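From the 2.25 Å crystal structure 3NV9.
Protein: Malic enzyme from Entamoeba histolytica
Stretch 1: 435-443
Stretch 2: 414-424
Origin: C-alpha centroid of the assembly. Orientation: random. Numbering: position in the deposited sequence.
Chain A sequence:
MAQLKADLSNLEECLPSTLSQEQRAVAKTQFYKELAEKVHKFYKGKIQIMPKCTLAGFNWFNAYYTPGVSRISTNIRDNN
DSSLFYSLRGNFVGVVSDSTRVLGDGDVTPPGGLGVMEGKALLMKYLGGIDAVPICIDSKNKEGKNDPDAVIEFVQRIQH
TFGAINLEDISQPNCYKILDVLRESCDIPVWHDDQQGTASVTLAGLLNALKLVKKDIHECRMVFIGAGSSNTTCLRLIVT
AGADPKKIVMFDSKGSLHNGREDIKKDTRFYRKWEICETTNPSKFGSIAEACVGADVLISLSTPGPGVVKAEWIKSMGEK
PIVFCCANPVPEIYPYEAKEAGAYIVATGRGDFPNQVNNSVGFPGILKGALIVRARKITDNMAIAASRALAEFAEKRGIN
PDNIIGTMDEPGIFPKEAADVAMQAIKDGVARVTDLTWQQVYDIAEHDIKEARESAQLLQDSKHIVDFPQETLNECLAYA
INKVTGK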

ATOM      1  N   ASP A 435      -8.549  25.417  13.186  1.00 32.54           N
ATOM      2  CA  ASP A 435      -8.064  26.301  14.231  1.00 31.47           C
ATOM      3  C   ASP A 435      -6.587  26.095  14.618  1.00 30.36           C
ATOM      4  O   ASP A 435      -6.181  26.507  15.706  1.00 29.83           O
ATOM      5  CB  ASP A 435      -8.954  26.154  15.456  1.00 32.19           C
ATOM      6  CG  ASP A 435     -10.404  26.514  15.165  1.00 34.32           C
ATOM      7  OD1 ASP A 435     -10.641  27.475  14.415  1.00 34.83           O
ATOM      8  OD2 ASP A 435     -11.319  25.835  15.685  1.00 38.67           O
ATOM      9  N   LEU A 436      -5.789  25.452  13.755  1.00 28.07           N
ATOM     10  CA  LEU A 436      -4.354  25.333  14.023  1.00 27.21           C
ATOM     11  C   LEU A 436      -3.610  26.521  13.430  1.00 26.17           C
ATOM     12  O   LEU A 436      -4.022  27.067  12.429  1.00 26.93           O
ATOM     13  CB  LEU A 436      -3.778  24.030  13.485  1.00 26.87           C
ATOM     14  CG  LEU A 436      -4.479  22.791  13.988  1.00 27.55           C
ATOM     15  CD1 LEU A 436      -3.913  21.654  13.198  1.00 27.46           C
ATOM     16  CD2 LEU A 436      -4.243  22.597  15.489  1.00 27.07           C
ATOM     17  N   THR A 437      -2.522  26.924  14.049  1.00 24.02           N
ATOM     18  CA  THR A 437      -1.815  28.050  13.551  1.00 24.37           C
ATOM     19  C   THR A 437      -0.739  27.543  12.563  1.00 25.10           C
ATOM     20  O   THR A 437      -0.534  26.331  12.409  1.00 24.84           O
ATOM     21  CB  THR A 437      -1.118  28.748  14.697  1.00 24.41           C
ATOM     22  OG1 THR A 437      -0.394  27.753  15.447  1.00 23.07           O
ATOM     23  CG2 THR A 437      -2.151  29.474  15.618  1.00 23.54           C
ATOM     24  N   TRP A 438      -0.025  28.477  11.952  1.00 24.88           N
ATOM     25  CA  TRP A 438       1.063  28.123  11.053  1.00 25.85           C
ATOM     26  C   TRP A 438       2.101  27.277  11.828  1.00 26.43           C
ATOM     27  O   TRP A 438       2.563  26.207  11.345  1.00 25.71           O
ATOM     28  CB  TRP A 438       1.667  29.394  10.442  1.00 24.15           C
ATOM     29  CG  TRP A 438       2.719  29.139   9.448  1.00 26.17           C
ATOM     30  CD1 TRP A 438       2.580  29.111   8.098  1.00 24.22           C
ATOM     31  CD2 TRP A 438       4.110  28.861   9.714  1.00 26.85           C
ATOM     32  NE1 TRP A 438       3.785  28.841   7.505  1.00 25.96           N
ATOM     33  CE2 TRP A 438       4.738  28.679   8.472  1.00 24.04           C
ATOM     34  CE3 TRP A 438       4.879  28.774  10.882  1.00 26.85           C
ATOM     35  CZ2 TRP A 438       6.084  28.410   8.354  1.00 25.38           C
ATOM     36  CZ3 TRP A 438       6.233  28.478  10.771  1.00 27.21           C
ATOM     37  CH2 TRP A 438       6.822  28.301   9.511  1.00 29.14           C
ATOM     38  N   GLN A 439       2.443  27.724  13.047  1.00 26.23           N
ATOM     39  CA  GLN A 439       3.504  27.048  13.791  1.00 25.80           C
ATOM     40  C   GLN A 439       3.090  25.624  14.169  1.00 25.81           C
ATOM     41  O   GLN A 439       3.913  24.716  14.136  1.00 26.46           O
ATOM     42  CB  GLN A 439       3.913  27.839  15.039  1.00 25.99           C
ATOM     43  CG  GLN A 439       5.124  27.252  15.762  1.00 24.47           C
ATOM     44  CD  GLN A 439       6.407  27.304  14.915  1.00 29.43           C
ATOM     45  OE1 GLN A 439       6.892  28.406  14.487  1.00 26.25           O
ATOM     46  NE2 GLN A 439       6.959  26.113  14.643  1.00 26.16           N
ATOM     47  N   GLN A 440       1.839  25.440  14.571  1.00 25.53           N
ATOM     48  CA  GLN A 440       1.377  24.116  14.979  1.00 25.60           C
ATOM     49  C   GLN A 440       1.452  23.148  13.799  1.00 25.45           C
ATOM     50  O   GLN A 440       1.756  21.978  14.007  1.00 26.18           O
ATOM     51  CB  GLN A 440      -0.064  24.128  15.516  1.00 25.27           C
ATOM     52  CG  GLN A 440      -0.223  24.847  16.876  1.00 25.02           C
ATOM     53  CD  GLN A 440      -1.693  25.108  17.191  1.00 22.41           C
ATOM     54  OE1 GLN A 440      -2.442  25.500  16.310  1.00 20.10           O
ATOM     55  NE2 GLN A 440      -2.115  24.863  18.456  1.00 23.31           N
ATOM     56  N   VAL A 441       1.170  23.636  12.593  1.00 25.11           N
ATOM     57  CA  VAL A 441       1.150  22.792  11.408  1.00 25.24           C
ATOM     58  C   VAL A 441       2.560  22.481  10.986  1.00 25.08           C
ATOM     59  O   VAL A 441       2.879  21.330  10.719  1.00 25.30           O
ATOM     60  CB  VAL A 441       0.318  23.409  10.239  1.00 25.77           C
ATOM     61  CG1 VAL A 441       0.553  22.650   8.903  1.00 23.52           C
ATOM     62  CG2 VAL A 441      -1.118  23.306  10.605  1.00 26.68           C
ATOM     63  N   TYR A 442       3.413  23.510  11.007  1.00 25.02           N
ATOM     64  CA  TYR A 442       4.839  23.377  10.752  1.00 23.88           C
ATOM     65  C   TYR A 442       5.407  22.334  11.657  1.00 23.89           C
ATOM     66  O   TYR A 442       6.136  21.419  11.192  1.00 23.54           O
ATOM     67  CB  TYR A 442       5.586  24.743  10.888  1.00 23.23           C
ATOM     68  CG  TYR A 442       7.066  24.665  10.481  1.00 24.01           C
ATOM     69  CD1 TYR A 442       7.517  25.110   9.208  1.00 21.60           C
ATOM     70  CD2 TYR A 442       8.004  24.141  11.368  1.00 22.73           C
ATOM     71  CE1 TYR A 442       8.842  25.044   8.858  1.00 21.03           C
ATOM     72  CE2 TYR A 442       9.337  24.048  11.023  1.00 22.73           C
ATOM     73  CZ  TYR A 442       9.733  24.486   9.785  1.00 24.49           C
ATOM     74  OH  TYR A 442      11.048  24.356   9.522  1.00 25.35           O
ATOM     75  N   ASP A 443       5.075  22.434  12.952  1.00 24.10           N
ATOM     76  CA  ASP A 443       5.640  21.507  13.962  1.00 23.48           C
ATOM     77  C   ASP A 443       5.307  20.027  13.658  1.00 23.35           C
ATOM     78  O   ASP A 443       6.161  19.117  13.823  1.00 23.10           O
ATOM     79  CB  ASP A 443       5.060  21.809  15.334  1.00 24.55           C
ATOM     80  CG  ASP A 443       5.637  23.086  15.988  1.00 27.09           C
ATOM     81  OD1 ASP A 443       6.650  23.633  15.498  1.00 25.40           O
ATOM     82  OD2 ASP A 443       5.056  23.485  17.048  1.00 28.55           O
TER
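Stretch 2 (414-424) FPKEAADVAMQ

At the apolar centre of the contact, V441 points toward stretch 2 and fits as a knob into a hole formed by A418, A419, A422 and M423. Its CG1 lies 3.6 Å from A422 CB and 3.7 Å from A419 CA, while V441 CG2 reaches M423 CE at 4.1 Å.

Stretch 2 is helical throughout, and it packs through its alanine-rich side against the first turns of the helix that starts at W438. The two axes approach to 8.1 Å and cross at 137°, so the two helices run in roughly opposite directions but well short of antiparallel. The backbones come nearest where the CA atoms of Y442 and A419 lie 5.0 Å apart, and here A419 presents only its CB, 3.8 Å from Y442 N. A419 also serves both aromatic residues of stretch 1. Its CB sits over the five-membered ring of W438, 3.4 Å from the ring centroid, in a CH-pi contact, and lies 3.9 Å from Y442 CB, near the plane of that residue's ring.

One turn earlier in stretch 2, P415 covers a face of the Y442 ring, with P415 CB 3.9 Å from its centroid and almost along the ring normal. Y442 CE1 also approaches K416 N at 3.6 Å. Toward the other end, M423 points toward stretch 1 and meets the start of its helix: M423 CE lies 3.5 Å from L436 O and M423 SD 3.6 Å from W438 N. That start is capped by T437, whose OG1 accepts a weak hydrogen bond from Q440 N at 3.3 Å.

The polar edge is formed by D420. Although its CA-to-CB bond points away from stretch 1, the carboxylate comes back to meet the indole, and W438 NE1 donates to D420 OD2 at 2.7 Å, the sole hydrogen bond between the stretches.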

ATOM      1  N   PHE A 414      10.042  21.412   3.035  1.00 20.62           N
ATOM      2  CA  PHE A 414       8.733  20.770   3.000  1.00 19.53           C
ATOM      3  C   PHE A 414       7.798  21.057   4.176  1.00 20.02           C
ATOM      4  O   PHE A 414       6.635  21.176   3.950  1.00 21.16           O
ATOM      5  CB  PHE A 414       8.857  19.301   2.648  1.00 19.66           C
ATOM      6  CG  PHE A 414       9.666  19.091   1.440  1.00 17.84           C
ATOM      7  CD1 PHE A 414       9.124  19.356   0.197  1.00 15.80           C
ATOM      8  CD2 PHE A 414      10.996  18.740   1.558  1.00 16.41           C
ATOM      9  CE1 PHE A 414       9.928  19.268  -0.950  1.00 20.80           C
ATOM     10  CE2 PHE A 414      11.801  18.592   0.435  1.00 16.92           C
ATOM     11  CZ  PHE A 414      11.271  18.871  -0.839  1.00 18.59           C
ATOM     12  N   PRO A 415       8.310  21.204   5.402  1.00 18.75           N
ATOM     13  CA  PRO A 415       7.412  21.661   6.471  1.00 19.26           C
ATOM     14  C   PRO A 415       6.963  23.079   6.246  1.00 19.89           C
ATOM     15  O   PRO A 415       5.849  23.450   6.630  1.00 20.82           O
ATOM     16  CB  PRO A 415       8.256  21.508   7.782  1.00 17.79           C
ATOM     17  CG  PRO A 415       9.691  21.451   7.277  1.00 19.58           C
ATOM     18  CD  PRO A 415       9.634  20.799   5.907  1.00 17.98           C
ATOM     19  N   LYS A 416       7.784  23.877   5.582  1.00 21.24           N
ATOM     20  CA  LYS A 416       7.347  25.218   5.263  1.00 22.05           C
ATOM     21  C   LYS A 416       6.217  25.177   4.183  1.00 23.32           C
ATOM     22  O   LYS A 416       5.161  25.845   4.348  1.00 23.55           O
ATOM     23  CB  LYS A 416       8.550  26.054   4.840  1.00 23.02           C
ATOM     24  CG  LYS A 416       8.245  27.363   4.216  1.00 21.92           C
ATOM     25  CD  LYS A 416       9.551  27.928   3.677  1.00 25.47           C
ATOM     26  CE  LYS A 416       9.356  29.309   2.986  1.00 25.84           C
ATOM     27  NZ  LYS A 416       9.193  30.363   4.090  1.00 34.02           N
ATOM     28  N   GLU A 417       6.421  24.415   3.094  1.00 22.83           N
ATOM     29  CA  GLU A 417       5.305  24.180   2.135  1.00 22.63           C
ATOM     30  C   GLU A 417       4.070  23.716   2.877  1.00 22.18           C
ATOM     31  O   GLU A 417       3.004  24.211   2.637  1.00 22.16           O
ATOM     32  CB  GLU A 417       5.628  23.181   1.004  1.00 21.66           C
ATOM     33  CG  GLU A 417       6.635  23.710   0.024  1.00 20.02           C
ATOM     34  CD  GLU A 417       6.989  22.744  -1.087  1.00 18.19           C
ATOM     35  OE1 GLU A 417       6.692  21.552  -0.975  1.00 21.24           O
ATOM     36  OE2 GLU A 417       7.569  23.185  -2.106  1.00 19.53           O
ATOM     37  N   ALA A 418       4.234  22.795   3.814  1.00 22.41           N
ATOM     38  CA  ALA A 418       3.088  22.168   4.420  1.00 22.80           C
ATOM     39  C   ALA A 418       2.281  23.199   5.202  1.00 23.65           C
ATOM     40  O   ALA A 418       1.047  23.205   5.139  1.00 23.37           O
ATOM     41  CB  ALA A 418       3.546  21.023   5.341  1.00 23.30           C
ATOM     42  N   ALA A 419       2.990  24.059   5.953  1.00 23.71           N
ATOM     43  CA  ALA A 419       2.322  25.056   6.794  1.00 23.72           C
ATOM     44  C   ALA A 419       1.694  26.136   5.945  1.00 23.28           C
ATOM     45  O   ALA A 419       0.562  26.528   6.197  1.00 23.79           O
ATOM     46  CB  ALA A 419       3.314  25.641   7.838  1.00 24.15           C
ATOM     47  N   ASP A 420       2.388  26.618   4.913  1.00 23.36           N
ATOM     48  CA  ASP A 420       1.743  27.628   4.034  1.00 23.53           C
ATOM     49  C   ASP A 420       0.484  27.087   3.284  1.00 24.15           C
ATOM     50  O   ASP A 420      -0.569  27.784   3.214  1.00 24.15           O
ATOM     51  CB  ASP A 420       2.727  28.200   3.016  1.00 23.34           C
ATOM     52  CG  ASP A 420       3.821  29.104   3.630  1.00 24.59           C
ATOM     53  OD1 ASP A 420       4.659  29.581   2.828  1.00 25.45           O
ATOM     54  OD2 ASP A 420       3.851  29.362   4.855  1.00 25.38           O
ATOM     55  N   VAL A 421       0.612  25.880   2.700  1.00 22.66           N
ATOM     56  CA  VAL A 421      -0.508  25.218   2.030  1.00 23.07           C
ATOM     57  C   VAL A 421      -1.695  25.011   3.002  1.00 24.11           C
ATOM     58  O   VAL A 421      -2.852  25.135   2.624  1.00 25.38           O
ATOM     59  CB  VAL A 421      -0.099  23.840   1.494  1.00 22.91           C
ATOM     60  CG1 VAL A 421      -1.341  22.953   1.161  1.00 18.47           C
ATOM     61  CG2 VAL A 421       0.871  23.995   0.307  1.00 19.61           C
ATOM     62  N   ALA A 422      -1.401  24.673   4.244  1.00 25.09           N
ATOM     63  CA  ALA A 422      -2.446  24.455   5.262  1.00 26.04           C
ATOM     64  C   ALA A 422      -3.238  25.720   5.584  1.00 27.05           C
ATOM     65  O   ALA A 422      -4.452  25.669   5.791  1.00 28.14           O
ATOM     66  CB  ALA A 422      -1.829  23.882   6.538  1.00 25.42           C
ATOM     67  N   MET A 423      -2.542  26.849   5.641  1.00 27.24           N
ATOM     68  CA  MET A 423      -3.141  28.090   6.065  1.00 27.62           C
ATOM     69  C   MET A 423      -4.048  28.543   4.929  1.00 27.88           C
ATOM     70  O   MET A 423      -5.192  28.963   5.156  1.00 27.59           O
ATOM     71  CB  MET A 423      -2.048  29.147   6.337  1.00 26.27           C
ATOM     72  CG  MET A 423      -1.242  28.911   7.609  1.00 28.04           C
ATOM     73  SD  MET A 423      -2.214  28.733   9.127  1.00 27.29           S
ATOM     74  CE  MET A 423      -2.462  26.961   9.352  1.00 23.55           C
ATOM     75  N   GLN A 424      -3.484  28.467   3.724  1.00 28.32           N
ATOM     76  CA  GLN A 424      -4.203  28.687   2.481  1.00 29.54           C
ATOM     77  C   GLN A 424      -5.438  27.790   2.392  1.00 28.95           C
ATOM     78  O   GLN A 424      -6.499  28.275   2.028  1.00 27.88           O
ATOM     79  CB  GLN A 424      -3.294  28.544   1.257  1.00 29.60           C
ATOM     80  CG  GLN A 424      -3.891  29.137   0.005  1.00 33.55           C
ATOM     81  CD  GLN A 424      -4.036  30.681   0.066  1.00 38.07           C
ATOM     82  OE1 GLN A 424      -3.057  31.434   0.097  1.00 38.04           O
ATOM     83  NE2 GLN A 424      -5.268  31.133   0.054  1.00 39.21           N
TER